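Local coordinates for protein response regulator (Vibrio cholerae O1 biovar El Tor, PDB 7KPO) that probably binds DNA, as the DNA-binding domain of the sensor histidine kinase ChiS, at residues A[30-35]-A[41-46]; A[56-59]-A[64-67]. One frame throughout, in Å; residues are numbered along the deposited sequence.

Contact 1 (A[30-35]-A[41-46]); sequences SKFTFA and WRVYLD. With FMT (formic acid), chain H; FMT (formic acid), chain G.
Leu45 N gives the shortest polar bond here, to O1 of a formic acid (chain G), at 2.6 Å and nearly straight (174°). A second formic acid (chain H) accepts from Tyr44 OH at O2 (2.8 Å) and from Arg42 N at O1 (3.0 Å); Thr54 OG1 is a further partner of a formic acid. Both molecules probably come from the crystallisation liquor, and they occupy two backbone N-H groups and one phenol of 41-46. No hydrogen bond joins the two segments themselves, and apolar side chains hold them together. Trp41 packs against helix 31-38, where Ala35, small enough for a close approach of the chains, puts its CB 3.9 Å from Trp41 CB. Beside it the rings of Phe34 and Trp41 meet rim to rim, planes at 51° and neither over the other's face; Phe34 CE2 lies 3.5 Å from Trp41 CD1. Farther along, the corner CE2 of the Phe32 ring reaches into the fork of Val43, 3.4 Å from CG2 and 3.5 Å from CG1. The branched valine suits this spot because it offers both methyls to one ring atom. Phe32 gets there with CG anti to the backbone N (chi1 172°), which carries the ring off the helix toward the extended chain. Ser30 fills the N-cap position, its OG hydrogen-bonded to Thr33 OG1 (3.0 Å). Trp41 NE1 is hydrogen-bonded to Ser76 of helix 70-83, Phe34 also touches Leu20 of helix 2-27, and Val43 and Phe32 both rest on Leu50 of strand 49-51, the hairpin partner of strand 44-46.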
loop_
_atom_site.group_PDB
_atom_site.type_symbol
_atom_site.label_atom_id
_atom_site.label_comp_id
_atom_site.label_asym_id
_atom_site.label_seq_id
_atom_site.Cartn_x
_atom_site.Cartn_y
_atom_site.Cartn_z
ATOM N N SER A 30 -17.344 5.761 -9.434
ATOM C CA SER A 30 -18.436 5.393 -8.497
ATOM C C SER A 30 -18.204 4.043 -7.815
ATOM O O SER A 30 -17.315 3.279 -8.231
ATOM C CB SER A 30 -19.724 5.335 -9.260
ATOM O OG SER A 30 -19.660 4.308 -10.247
ATOM N N LYS A 31 -19.028 3.773 -6.803
ATOM C CA LYS A 31 -19.075 2.455 -6.128
ATOM C C LYS A 31 -19.454 1.419 -7.189
ATOM O O LYS A 31 -18.851 0.333 -7.237
ATOM C CB LYS A 31 -20.115 2.491 -5.008
ATOM C CG LYS A 31 -20.482 1.140 -4.411
ATOM C CD LYS A 31 -21.599 1.219 -3.388
ATOM C CE LYS A 31 -22.899 1.730 -3.981
ATOM N NZ LYS A 31 -23.953 1.905 -2.956
ATOM N N PHE A 32 -20.419 1.773 -8.033
ATOM C CA PHE A 32 -20.849 0.861 -9.117
ATOM C C PHE A 32 -19.632 0.430 -9.933
ATOM O O PHE A 32 -19.544 -0.794 -10.228
ATOM C CB PHE A 32 -21.869 1.531 -10.036
ATOM C CG PHE A 32 -22.190 0.718 -11.261
ATOM C CD1 PHE A 32 -21.399 0.804 -12.396
ATOM C CD2 PHE A 32 -23.266 -0.152 -11.268
ATOM C CE1 PHE A 32 -21.684 0.041 -13.518
ATOM C CE2 PHE A 32 -23.555 -0.906 -12.395
ATOM C CZ PHE A 32 -22.764 -0.807 -13.516
ATOM N N THR A 33 -18.775 1.399 -10.301
ATOM C CA THR A 33 -17.567 1.163 -11.137
ATOM C C THR A 33 -16.572 0.278 -10.382
ATOM O O THR A 33 -15.932 -0.569 -11.027
ATOM C CB THR A 33 -16.953 2.484 -11.603
ATOM O OG1 THR A 33 -17.943 3.083 -12.437
ATOM C CG2 THR A 33 -15.662 2.298 -12.367
ATOM N N PHE A 34 -16.397 0.505 -9.085
ATOM C CA PHE A 34 -15.510 -0.403 -8.323
ATOM C C PHE A 34 -15.993 -1.852 -8.504
ATOM O O PHE A 34 -15.171 -2.733 -8.803
ATOM C CB PHE A 34 -15.474 -0.024 -6.843
ATOM C CG PHE A 34 -15.098 -1.198 -5.984
ATOM C CD1 PHE A 34 -13.827 -1.744 -6.043
ATOM C CD2 PHE A 34 -16.045 -1.805 -5.180
ATOM C CE1 PHE A 34 -13.505 -2.863 -5.296
ATOM C CE2 PHE A 34 -15.719 -2.919 -4.427
ATOM C CZ PHE A 34 -14.451 -3.443 -4.485
ATOM N N ALA A 35 -17.295 -2.085 -8.333
ATOM C CA ALA A 35 -17.858 -3.454 -8.432
ATOM C C ALA A 35 -17.700 -4.005 -9.842
ATOM O O ALA A 35 -17.247 -5.140 -10.004
ATOM C CB ALA A 35 -19.336 -3.420 -8.056
ATOM N N TRP A 41 -18.117 -7.783 -7.066
ATOM C CA TRP A 41 -19.524 -7.700 -6.602
ATOM C C TRP A 41 -20.432 -7.611 -7.814
ATOM O O TRP A 41 -20.054 -6.950 -8.796
ATOM C CB TRP A 41 -19.723 -6.496 -5.680
ATOM C CG TRP A 41 -18.813 -6.495 -4.495
ATOM C CD1 TRP A 41 -17.575 -5.931 -4.419
ATOM C CD2 TRP A 41 -19.066 -7.099 -3.213
ATOM N NE1 TRP A 41 -17.038 -6.138 -3.178
ATOM C CE2 TRP A 41 -17.929 -6.851 -2.419
ATOM C CE3 TRP A 41 -20.130 -7.826 -2.667
ATOM C CZ2 TRP A 41 -17.836 -7.291 -1.103
ATOM C CZ3 TRP A 41 -20.035 -8.264 -1.364
ATOM C CH2 TRP A 41 -18.900 -7.999 -0.596
ATOM N N ARG A 42 -21.597 -8.235 -7.717
ATOM C CA ARG A 42 -22.562 -8.279 -8.832
ATOM C C ARG A 42 -23.420 -7.018 -8.893
ATOM O O ARG A 42 -23.632 -6.324 -7.875
ATOM C CB ARG A 42 -23.424 -9.537 -8.751
ATOM C CG ARG A 42 -22.654 -10.817 -9.037
ATOM C CD ARG A 42 -23.591 -11.979 -9.279
ATOM N NE ARG A 42 -24.409 -11.744 -10.464
ATOM C CZ ARG A 42 -25.397 -12.534 -10.875
ATOM N NH1 ARG A 42 -25.711 -13.621 -10.190
ATOM N NH2 ARG A 42 -26.074 -12.226 -11.968
ATOM N N VAL A 43 -23.870 -6.752 -10.108
ATOM C CA VAL A 43 -24.785 -5.632 -10.440
ATOM C C VAL A 43 -26.161 -6.245 -10.696
ATOM O O VAL A 43 -26.236 -7.289 -11.387
ATOM C CB VAL A 43 -24.260 -4.853 -11.656
ATOM C CG1 VAL A 43 -25.317 -3.941 -12.257
ATOM C CG2 VAL A 43 -22.992 -4.085 -11.308
ATOM N N TYR A 44 -27.197 -5.607 -10.160
ATOM C CA TYR A 44 -28.587 -6.108 -10.281
ATOM C C TYR A 44 -29.503 -4.977 -10.744
ATOM O O TYR A 44 -29.142 -3.800 -10.544
ATOM C CB TYR A 44 -29.077 -6.634 -8.926
ATOM C CG TYR A 44 -28.345 -7.843 -8.399
ATOM C CD1 TYR A 44 -28.776 -9.125 -8.705
ATOM C CD2 TYR A 44 -27.232 -7.713 -7.585
ATOM C CE1 TYR A 44 -28.116 -10.244 -8.224
ATOM C CE2 TYR A 44 -26.560 -8.822 -7.097
ATOM C CZ TYR A 44 -27.004 -10.094 -7.415
ATOM O OH TYR A 44 -26.346 -11.191 -6.937
ATOM N N LEU A 45 -30.623 -5.351 -11.371
ATOM C CA LEU A 45 -31.696 -4.413 -11.801
ATOM C C LEU A 45 -32.796 -4.431 -10.736
ATOM O O LEU A 45 -33.592 -5.389 -10.725
ATOM C CB LEU A 45 -32.235 -4.839 -13.170
ATOM C CG LEU A 45 -31.455 -4.319 -14.376
ATOM C CD1 LEU A 45 -31.786 -5.118 -15.628
ATOM C CD2 LEU A 45 -31.723 -2.837 -14.592
ATOM N N ASP A 46 -32.800 -3.422 -9.861
ATOM C CA ASP A 46 -33.794 -3.304 -8.761
ATOM C C ASP A 46 -34.537 -1.974 -8.901
ATOM O O ASP A 46 -33.863 -0.953 -9.145
ATOM C CB ASP A 46 -33.111 -3.352 -7.392
ATOM C CG ASP A 46 -32.287 -4.604 -7.151
ATOM O OD1 ASP A 46 -32.622 -5.653 -7.737
ATOM O OD2 ASP A 46 -31.302 -4.512 -6.395
HETATM C C FMT H . -22.906 -10.634 -5.056
HETATM O O1 FMT H . -22.372 -9.542 -5.140
HETATM O O2 FMT H . -24.204 -10.867 -5.141
HETATM C C FMT G . -30.948 -9.071 -11.847
HETATM O O1 FMT G . -31.011 -7.871 -12.026
HETATM O O2 FMT G . -29.867 -9.785 -11.950
#

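Contact 2 (A[56-59]-A[64-67]); sequences DKYL and LPKT. With PEG (di(hydroxyethyl)ether), chain F.
The backbones come closest at Tyr58 and Leu64, with CA atoms 4.9 Å apart, where the chain leaving helix 53-57 doubles back on itself. There Lys57 O faces Leu64, but the amide N at 3.2 Å is badly angled for a hydrogen bond; Leu64 CA makes a C-H...O contact with Lys57 O at 3.3 Å instead, and Thr63 OG1 supplies this carbonyl with a proper hydrogen bond. The Tyr58 ring is the surface on which the returning chain settles. Pro65 lies over one face, its CD 4.0 Å from the ring centroid and 21° off the normal, a CH-pi contact displaced toward CE1. Proline suits the place: its rigid ring presents polarised C-H bonds to the aromatic cloud. Leu64 comes in near the CD2 side, CD1 lying 3.5 Å from Tyr58 CD2. Its CG stands anti to the backbone N (chi1 -178°), which with chi2 near 67° brings the CD1 methyl to the ring. Tyrosine suits a place where an apolar ring is buried and its OH meets the backbone N of Arg69. Lys57 touches Pro65 with CB only, and its extended chain then leads away, NZ bonding to O4 of a di(hydroxyethyl)ether, probably from the crystallisation liquor. That molecule also accepts from Lys66 N at O2 (2.9 Å) and from Thr67 N at O1 (2.9 Å), thus spanning the two segments. Leu12 of helix 2-27 touches both Tyr58 and Leu64. A CH-pi contact of proline on tyrosine here closes the irregular loop between helices 53-57 and 70-83 in a mainly helical domain.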
loop_
_atom_site.group_PDB
_atom_site.type_symbol
_atom_site.label_atom_id
_atom_site.label_comp_id
_atom_site.label_asym_id
_atom_site.label_seq_id
_atom_site.Cartn_x
_atom_site.Cartn_y
_atom_site.Cartn_z
ATOM N N ASP A 56 -23.963 -3.334 -1.148
ATOM C CA ASP A 56 -24.622 -2.283 -0.330
ATOM C C ASP A 56 -24.939 -2.806 1.072
ATOM O O ASP A 56 -24.933 -2.003 2.009
ATOM C CB ASP A 56 -25.884 -1.771 -1.022
ATOM C CG ASP A 56 -25.616 -1.000 -2.301
ATOM O OD1 ASP A 56 -24.434 -0.734 -2.599
ATOM O OD2 ASP A 56 -26.595 -0.656 -2.981
ATOM N N LYS A 57 -25.195 -4.102 1.211
ATOM C CA LYS A 57 -25.542 -4.682 2.538
ATOM C C LYS A 57 -24.349 -4.593 3.495
ATOM O O LYS A 57 -24.570 -4.590 4.712
ATOM C CB LYS A 57 -25.971 -6.145 2.390
ATOM C CG LYS A 57 -27.252 -6.354 1.595
ATOM C CD LYS A 57 -27.656 -7.801 1.448
ATOM C CE LYS A 57 -28.929 -7.957 0.645
ATOM N NZ LYS A 57 -29.335 -9.376 0.527
ATOM N N TYR A 58 -23.133 -4.494 2.965
ATOM C CA TYR A 58 -21.901 -4.480 3.793
ATOM C C TYR A 58 -21.583 -3.077 4.311
ATOM O O TYR A 58 -20.602 -2.940 5.049
ATOM C CB TYR A 58 -20.728 -5.019 2.971
ATOM C CG TYR A 58 -20.748 -6.514 2.786
ATOM C CD1 TYR A 58 -21.668 -7.133 1.959
ATOM C CD2 TYR A 58 -19.827 -7.314 3.436
ATOM C CE1 TYR A 58 -21.680 -8.510 1.793
ATOM C CE2 TYR A 58 -19.829 -8.691 3.289
ATOM C CZ TYR A 58 -20.761 -9.296 2.470
ATOM O OH TYR A 58 -20.750 -10.653 2.315
ATOM N N LEU A 59 -22.429 -2.092 4.007
ATOM C CA LEU A 59 -22.099 -0.688 4.364
ATOM C C LEU A 59 -22.840 -0.255 5.630
ATOM O O LEU A 59 -22.629 0.885 6.055
ATOM C CB LEU A 59 -22.414 0.210 3.163
ATOM C CG LEU A 59 -21.762 -0.222 1.844
ATOM C CD1 LEU A 59 -22.082 0.762 0.730
ATOM C CD2 LEU A 59 -20.255 -0.392 1.995
ATOM N N LEU A 64 -25.655 -6.140 7.245
ATOM C CA LEU A 64 -24.529 -7.060 6.958
ATOM C C LEU A 64 -25.051 -8.494 6.969
ATOM O O LEU A 64 -25.712 -8.902 7.921
ATOM C CB LEU A 64 -23.447 -6.856 8.017
ATOM C CG LEU A 64 -22.196 -7.705 7.819
ATOM C CD1 LEU A 64 -21.439 -7.273 6.570
ATOM C CD2 LEU A 64 -21.306 -7.624 9.043
ATOM N N PRO A 65 -24.776 -9.314 5.929
ATOM C CA PRO A 65 -25.269 -10.688 5.912
ATOM C C PRO A 65 -24.854 -11.523 7.130
ATOM O O PRO A 65 -23.815 -11.277 7.727
ATOM C CB PRO A 65 -24.657 -11.270 4.631
ATOM C CG PRO A 65 -24.497 -10.061 3.737
ATOM C CD PRO A 65 -24.069 -8.959 4.686
ATOM N N LYS A 66 -25.694 -12.500 7.460
ATOM C CA LYS A 66 -25.409 -13.436 8.575
ATOM C C LYS A 66 -24.078 -14.135 8.283
ATOM O O LYS A 66 -23.318 -14.374 9.235
ATOM C CB LYS A 66 -26.565 -14.433 8.703
ATOM C CG LYS A 66 -26.409 -15.501 9.777
ATOM C CD LYS A 66 -27.621 -16.409 9.914
ATOM C CE LYS A 66 -27.967 -17.169 8.650
ATOM N NZ LYS A 66 -26.855 -18.045 8.208
ATOM N N THR A 67 -23.826 -14.429 7.003
ATOM C CA THR A 67 -22.581 -15.092 6.536
ATOM C C THR A 67 -21.804 -14.117 5.656
ATOM O O THR A 67 -21.978 -14.096 4.442
ATOM C CB THR A 67 -22.877 -16.384 5.763
ATOM O OG1 THR A 67 -23.610 -17.249 6.631
ATOM C CG2 THR A 67 -21.631 -17.088 5.271
HETATM C C1 PEG F . -27.054 -14.338 4.258
HETATM O O1 PEG F . -25.808 -14.588 4.859
HETATM C C2 PEG F . -28.140 -14.164 5.265
HETATM O O2 PEG F . -28.083 -12.851 5.812
HETATM C C3 PEG F . -29.070 -11.972 5.277
HETATM C C4 PEG F . -28.668 -11.521 3.903
HETATM O O4 PEG F . -29.414 -10.401 3.458
#

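Contact 1 closes before contact 2 opens along the chain, with the hairpin turn, strand 49-51 and the start of helix 53-57 in between, yet their centres lie only about 15 Å apart and they touch directly. Lys31 NZ forms a salt bridge with Asp56 OD1 (2.7 Å), tying helix 31-38 to helix 53-57, and Thr52 OG1 is a second partner of that carboxylate oxygen. Trp41 and Tyr58, each central to its own contact, pack edge-to-face, with Trp41 CZ3 3.6 Å from Tyr58 CE1. Both contacts also lean on helix 2-27. Together they join the hairpin region and the later loop to the helical part of this probable DNA-binding domain.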